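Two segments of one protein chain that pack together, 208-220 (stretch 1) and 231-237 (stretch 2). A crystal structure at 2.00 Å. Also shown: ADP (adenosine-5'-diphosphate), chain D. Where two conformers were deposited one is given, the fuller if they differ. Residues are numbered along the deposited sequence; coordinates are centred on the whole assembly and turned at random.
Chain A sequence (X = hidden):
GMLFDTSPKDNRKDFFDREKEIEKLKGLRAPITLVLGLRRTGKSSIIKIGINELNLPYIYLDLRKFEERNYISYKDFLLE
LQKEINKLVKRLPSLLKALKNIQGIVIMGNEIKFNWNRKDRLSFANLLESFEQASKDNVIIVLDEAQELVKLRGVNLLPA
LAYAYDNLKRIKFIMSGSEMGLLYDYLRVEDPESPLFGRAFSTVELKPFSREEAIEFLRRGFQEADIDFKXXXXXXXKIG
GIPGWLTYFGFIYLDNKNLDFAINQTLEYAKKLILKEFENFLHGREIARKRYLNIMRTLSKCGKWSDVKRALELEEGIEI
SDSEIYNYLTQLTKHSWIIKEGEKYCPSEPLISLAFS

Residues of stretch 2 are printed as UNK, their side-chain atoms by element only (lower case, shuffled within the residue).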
# COMPACT_ATOMS: atom_id res chain seq x y z
N PRO A 208 12.38 0.12 -4.41
CA PRO A 208 12.62 -0.50 -5.69
C PRO A 208 13.92 -1.26 -5.68
O PRO A 208 14.87 -0.87 -4.96
CB PRO A 208 12.78 0.71 -6.62
CG PRO A 208 11.94 1.74 -6.00
CD PRO A 208 12.11 1.56 -4.53
N PHE A 209 14.02 -2.29 -6.50
CA PHE A 209 15.32 -2.92 -6.72
C PHE A 209 16.34 -1.95 -7.32
O PHE A 209 16.02 -1.16 -8.23
CB PHE A 209 15.18 -4.13 -7.64
CG PHE A 209 14.33 -5.26 -7.06
CD1 PHE A 209 14.39 -5.60 -5.73
CD2 PHE A 209 13.55 -6.03 -7.90
CE1 PHE A 209 13.60 -6.65 -5.23
CE2 PHE A 209 12.79 -7.10 -7.40
CZ PHE A 209 12.84 -7.42 -6.07
N SER A 210 17.58 -2.01 -6.81
CA SER A 210 18.71 -1.44 -7.49
C SER A 210 18.97 -2.24 -8.78
O SER A 210 18.32 -3.27 -9.04
CB SER A 210 19.94 -1.53 -6.60
OG SER A 210 20.33 -2.90 -6.53
N ARG A 211 19.93 -1.78 -9.58
CA ARG A 211 20.29 -2.44 -10.83
C ARG A 211 20.67 -3.87 -10.59
O ARG A 211 20.25 -4.78 -11.32
CB ARG A 211 21.45 -1.72 -11.51
CG ARG A 211 21.83 -2.29 -12.83
CD ARG A 211 23.02 -1.55 -13.42
NE ARG A 211 23.92 -2.42 -14.19
CZ ARG A 211 24.73 -3.35 -13.65
NH1 ARG A 211 24.78 -3.54 -12.34
NH2 ARG A 211 25.50 -4.09 -14.43
N GLU A 212 21.48 -4.05 -9.56
CA GLU A 212 22.07 -5.33 -9.22
C GLU A 212 21.04 -6.28 -8.63
O GLU A 212 21.07 -7.47 -8.93
CB GLU A 212 23.30 -5.13 -8.29
CG GLU A 212 24.48 -4.31 -8.92
CD GLU A 212 24.27 -2.75 -8.99
OE1 GLU A 212 23.39 -2.18 -8.29
OE2 GLU A 212 25.00 -2.09 -9.77
N GLU A 213 20.11 -5.77 -7.84
CA GLU A 213 18.99 -6.58 -7.31
C GLU A 213 18.00 -6.99 -8.39
O GLU A 213 17.53 -8.12 -8.43
CB GLU A 213 18.22 -5.80 -6.25
CG GLU A 213 18.91 -5.80 -4.89
CD GLU A 213 18.27 -4.85 -3.90
OE1 GLU A 213 17.64 -3.86 -4.31
OE2 GLU A 213 18.44 -5.09 -2.69
N ALA A 214 17.69 -6.05 -9.28
CA ALA A 214 16.75 -6.29 -10.34
C ALA A 214 17.26 -7.41 -11.24
O ALA A 214 16.52 -8.35 -11.58
CB ALA A 214 16.54 -5.02 -11.14
N ILE A 215 18.53 -7.32 -11.60
CA ILE A 215 19.22 -8.31 -12.42
C ILE A 215 19.24 -9.67 -11.71
O ILE A 215 18.94 -10.69 -12.32
CB ILE A 215 20.67 -7.82 -12.77
CG1 ILE A 215 20.56 -6.68 -13.79
CG2 ILE A 215 21.55 -8.96 -13.29
CD1 ILE A 215 21.81 -5.94 -14.02
N GLU A 216 19.59 -9.67 -10.43
CA GLU A 216 19.59 -10.91 -9.67
C GLU A 216 18.19 -11.52 -9.53
O GLU A 216 18.06 -12.73 -9.50
CB GLU A 216 20.24 -10.69 -8.30
CG GLU A 216 20.43 -11.96 -7.47
CD GLU A 216 21.14 -13.10 -8.23
OE1 GLU A 216 22.07 -12.85 -9.05
OE2 GLU A 216 20.74 -14.27 -8.01
N PHE A 217 17.14 -10.69 -9.47
CA PHE A 217 15.74 -11.16 -9.38
C PHE A 217 15.35 -11.92 -10.65
O PHE A 217 14.78 -13.02 -10.60
CB PHE A 217 14.82 -9.94 -9.17
CG PHE A 217 13.36 -10.23 -9.29
CD1 PHE A 217 12.73 -11.00 -8.33
CD2 PHE A 217 12.61 -9.73 -10.35
CE1 PHE A 217 11.39 -11.28 -8.41
CE2 PHE A 217 11.27 -10.00 -10.44
CZ PHE A 217 10.64 -10.79 -9.46
N LEU A 218 15.65 -11.32 -11.78
CA LEU A 218 15.32 -11.91 -13.08
C LEU A 218 16.12 -13.19 -13.30
O LEU A 218 15.56 -14.20 -13.71
CB LEU A 218 15.68 -10.95 -14.19
CG LEU A 218 14.77 -9.74 -14.25
CD1 LEU A 218 15.27 -8.88 -15.33
CD2 LEU A 218 13.33 -10.16 -14.51
N ARG A 219 17.43 -13.09 -13.03
CA ARG A 219 18.35 -14.23 -13.11
C ARG A 219 17.79 -15.40 -12.33
O ARG A 219 17.73 -16.51 -12.81
CB ARG A 219 19.74 -13.88 -12.55
CG ARG A 219 20.82 -14.87 -12.97
CD ARG A 219 22.05 -14.95 -12.02
NE ARG A 219 21.91 -15.47 -10.65
CZ ARG A 219 21.03 -16.37 -10.19
NH1 ARG A 219 20.10 -16.92 -10.96
NH2 ARG A 219 21.06 -16.74 -8.91
N ARG A 220 17.37 -15.14 -11.11
CA ARG A 220 16.80 -16.20 -10.29
C ARG A 220 15.52 -16.81 -10.88
O ARG A 220 15.34 -18.01 -10.82
CB ARG A 220 16.56 -15.71 -8.87
CG ARG A 220 15.74 -16.70 -8.10
CD ARG A 220 15.85 -16.56 -6.62
NE ARG A 220 14.68 -17.22 -6.04
CZ ARG A 220 14.36 -17.21 -4.76
NH1 ARG A 220 15.15 -16.58 -3.88
NH2 ARG A 220 13.25 -17.83 -4.35
N UNK A 231 19.87 -10.71 -21.75
CA UNK A 231 19.65 -9.26 -21.84
C UNK A 231 19.17 -8.56 -20.55
O UNK A 231 18.26 -7.74 -20.59
o UNK A 231 20.01 -8.76 -24.81
c UNK A 231 18.61 -9.01 -22.94
o UNK A 231 18.55 -10.43 -24.80
c UNK A 231 19.10 -9.43 -24.28
N UNK A 232 19.78 -8.86 -19.42
CA UNK A 232 19.32 -8.30 -18.16
C UNK A 232 19.43 -6.77 -18.11
O UNK A 232 18.58 -6.13 -17.52
c UNK A 232 18.55 -12.27 -16.07
c UNK A 232 19.55 -13.14 -16.48
c UNK A 232 19.89 -10.39 -16.83
c UNK A 232 20.69 -12.66 -17.08
c UNK A 232 18.74 -10.89 -16.22
c UNK A 232 20.86 -11.29 -17.25
o UNK A 232 19.41 -14.50 -16.32
c UNK A 232 20.09 -8.91 -17.00
N UNK A 233 20.47 -6.20 -18.72
CA UNK A 233 20.72 -4.76 -18.60
C UNK A 233 19.69 -3.95 -19.34
O UNK A 233 19.25 -2.91 -18.84
o UNK A 233 23.18 -3.18 -16.87
c UNK A 233 23.25 -5.00 -18.39
c UNK A 233 23.42 -4.40 -17.03
c UNK A 233 22.11 -4.40 -19.14
o UNK A 233 23.79 -5.16 -16.12
N UNK A 234 19.31 -4.39 -20.53
CA UNK A 234 18.29 -3.68 -21.27
C UNK A 234 16.94 -3.75 -20.56
O UNK A 234 16.16 -2.81 -20.62
c UNK A 234 18.15 -4.14 -22.75
c UNK A 234 17.21 -3.20 -23.52
c UNK A 234 17.66 -5.55 -22.86
N UNK A 235 16.67 -4.87 -19.88
CA UNK A 235 15.42 -5.00 -19.16
C UNK A 235 15.41 -3.95 -18.05
O UNK A 235 14.46 -3.20 -17.95
c UNK A 235 15.06 -7.43 -19.71
c UNK A 235 15.16 -6.41 -18.60
c UNK A 235 13.84 -6.43 -17.77
N UNK A 236 16.46 -3.88 -17.23
CA UNK A 236 16.54 -2.85 -16.19
C UNK A 236 16.44 -1.42 -16.76
O UNK A 236 15.75 -0.55 -16.19
c UNK A 236 17.86 -1.96 -14.21
c UNK A 236 17.80 -2.99 -15.33
c UNK A 236 17.04 -1.04 -12.12
c UNK A 236 17.95 -0.01 -12.23
c UNK A 236 18.73 -0.89 -14.29
c UNK A 236 18.78 0.08 -13.31
o UNK A 236 18.04 0.99 -11.28
c UNK A 236 17.00 -2.03 -13.11
N UNK A 237 17.14 -1.15 -17.85
CA UNK A 237 17.13 0.18 -18.45
C UNK A 237 15.73 0.58 -18.88
O UNK A 237 15.35 1.72 -18.70
o UNK A 237 20.26 -0.68 -21.31
c UNK A 237 18.11 0.28 -19.63
o UNK A 237 21.84 -0.15 -19.85
c UNK A 237 20.63 -0.19 -20.20
c UNK A 237 19.59 0.39 -19.20
PB ADP D . 2.51 -3.77 -3.03
O1B ADP D . 3.71 -3.11 -2.43
O2B ADP D . 1.89 -2.92 -4.13
O3B ADP D . 1.52 -4.37 -2.08
PA ADP D . 2.68 -6.54 -4.03
O1A ADP D . 2.96 -7.43 -2.85
O2A ADP D . 1.25 -6.55 -4.39
O3A ADP D . 3.20 -5.01 -3.89
O5' ADP D . 3.68 -7.00 -5.17
C5' ADP D . 3.58 -6.51 -6.52
C4' ADP D . 3.94 -7.62 -7.50
O4' ADP D . 5.33 -7.88 -7.52
C3' ADP D . 3.31 -8.95 -7.20
O3' ADP D . 3.17 -9.65 -8.45
C2' ADP D . 4.34 -9.67 -6.37
O2' ADP D . 4.24 -11.09 -6.48
C1' ADP D . 5.60 -9.18 -7.03
N9 ADP D . 6.76 -9.04 -6.15
C8 ADP D . 7.11 -7.92 -5.49
N7 ADP D . 8.26 -8.11 -4.84
C5 ADP D . 8.65 -9.38 -5.07
C6 ADP D . 9.78 -10.26 -4.69
N6 ADP D . 10.75 -9.79 -3.87
N1 ADP D . 9.82 -11.53 -5.18
C2 ADP D . 8.87 -12.01 -6.00
N3 ADP D . 7.82 -11.27 -6.39
C4 ADP D . 7.67 -9.99 -5.97
O HOH W 1 16.27 0.96 -9.45
O HOH W 2 20.56 0.95 -9.37

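Position 231 carries two side-chain carbons, the second bearing two oxygens, and lies out of reach of stretch 1. A carboxylate one methylene from CA is aspartate, Asp231. It occupies the N-cap position of its helix, although its side chain makes no capping bond; being exposed, the charge can remain in solvent.

Position 232 has one carbon leading to a six-carbon ring that bears one oxygen, and its CA-to-CB bond points toward stretch 1. The oxygen on the six-carbon ring makes this a phenol, Tyr232; the ring lies beside Ile215, Leu218 and Arg219. Leu218 CB meets the ring edge at Tyr232 CD1, 3.7 Å away, while Ile215 CG1 lies 3.9 Å from Tyr232 CB. A long flat side chain suits this place because it can run along the helix as far as Arg219, whose CG is 3.7 Å from Tyr232 OH.

Position 233 shows three carbons in an unbranched chain, the third carrying two oxygens that approach the guanidinium of Arg211. This is glutamate, Glu233. Its CA-to-CB bond points sideways, but the chain is long enough to bring the carboxylate nearer. Arg211 NE donates a hydrogen bond to Glu233 OE1 at 2.9 Å, and Arg211 NH2 lies 2.6 Å from Glu233 OE2, completing a two-pronged salt bridge.

Position 234 has one carbon carrying two others and touches nothing on stretch 1. The branched three-carbon side chain is valine, Val234, out of reach and making no demand on this contact.

Position 235 has the same branched trio, but points toward stretch 1 and is buried. It is Val235, whose CG1 lies 3.7 Å from Leu218 CD1; a compact apolar group suits this enclosed site.

Position 236 again has one carbon and a six-carbon ring with one oxygen, here lying against Arg211 and Ala214. It is Tyr236, suited because its flat ring offers a face to Arg211 while its hydroxyl meets two waters. Arg211 CA sits over that face, 3.7 Å from the centroid of the Tyr236 ring, in a CH-pi contact, and Ala214 CB is 3.6 Å from Tyr236 CD1. One of the waters donates to Phe209 O, and the other accepts from Arg211 N.

Position 237 has three carbons in a chain, the last bearing two oxygens, and makes no contact with stretch 1. It is Glu237, exposed, where a charged group is at ease in solvent.

The helices cross at 122°, their axes 9.6 Å apart at closest approach. Tyr232 and Tyr236, one turn apart, supply the broad apolar surfaces, Val235 adds its contact with Leu218, and the Arg211–Glu233 salt bridge adds a charged link between the helices.

Stretch 2, residues 231-237: DYEVVYE
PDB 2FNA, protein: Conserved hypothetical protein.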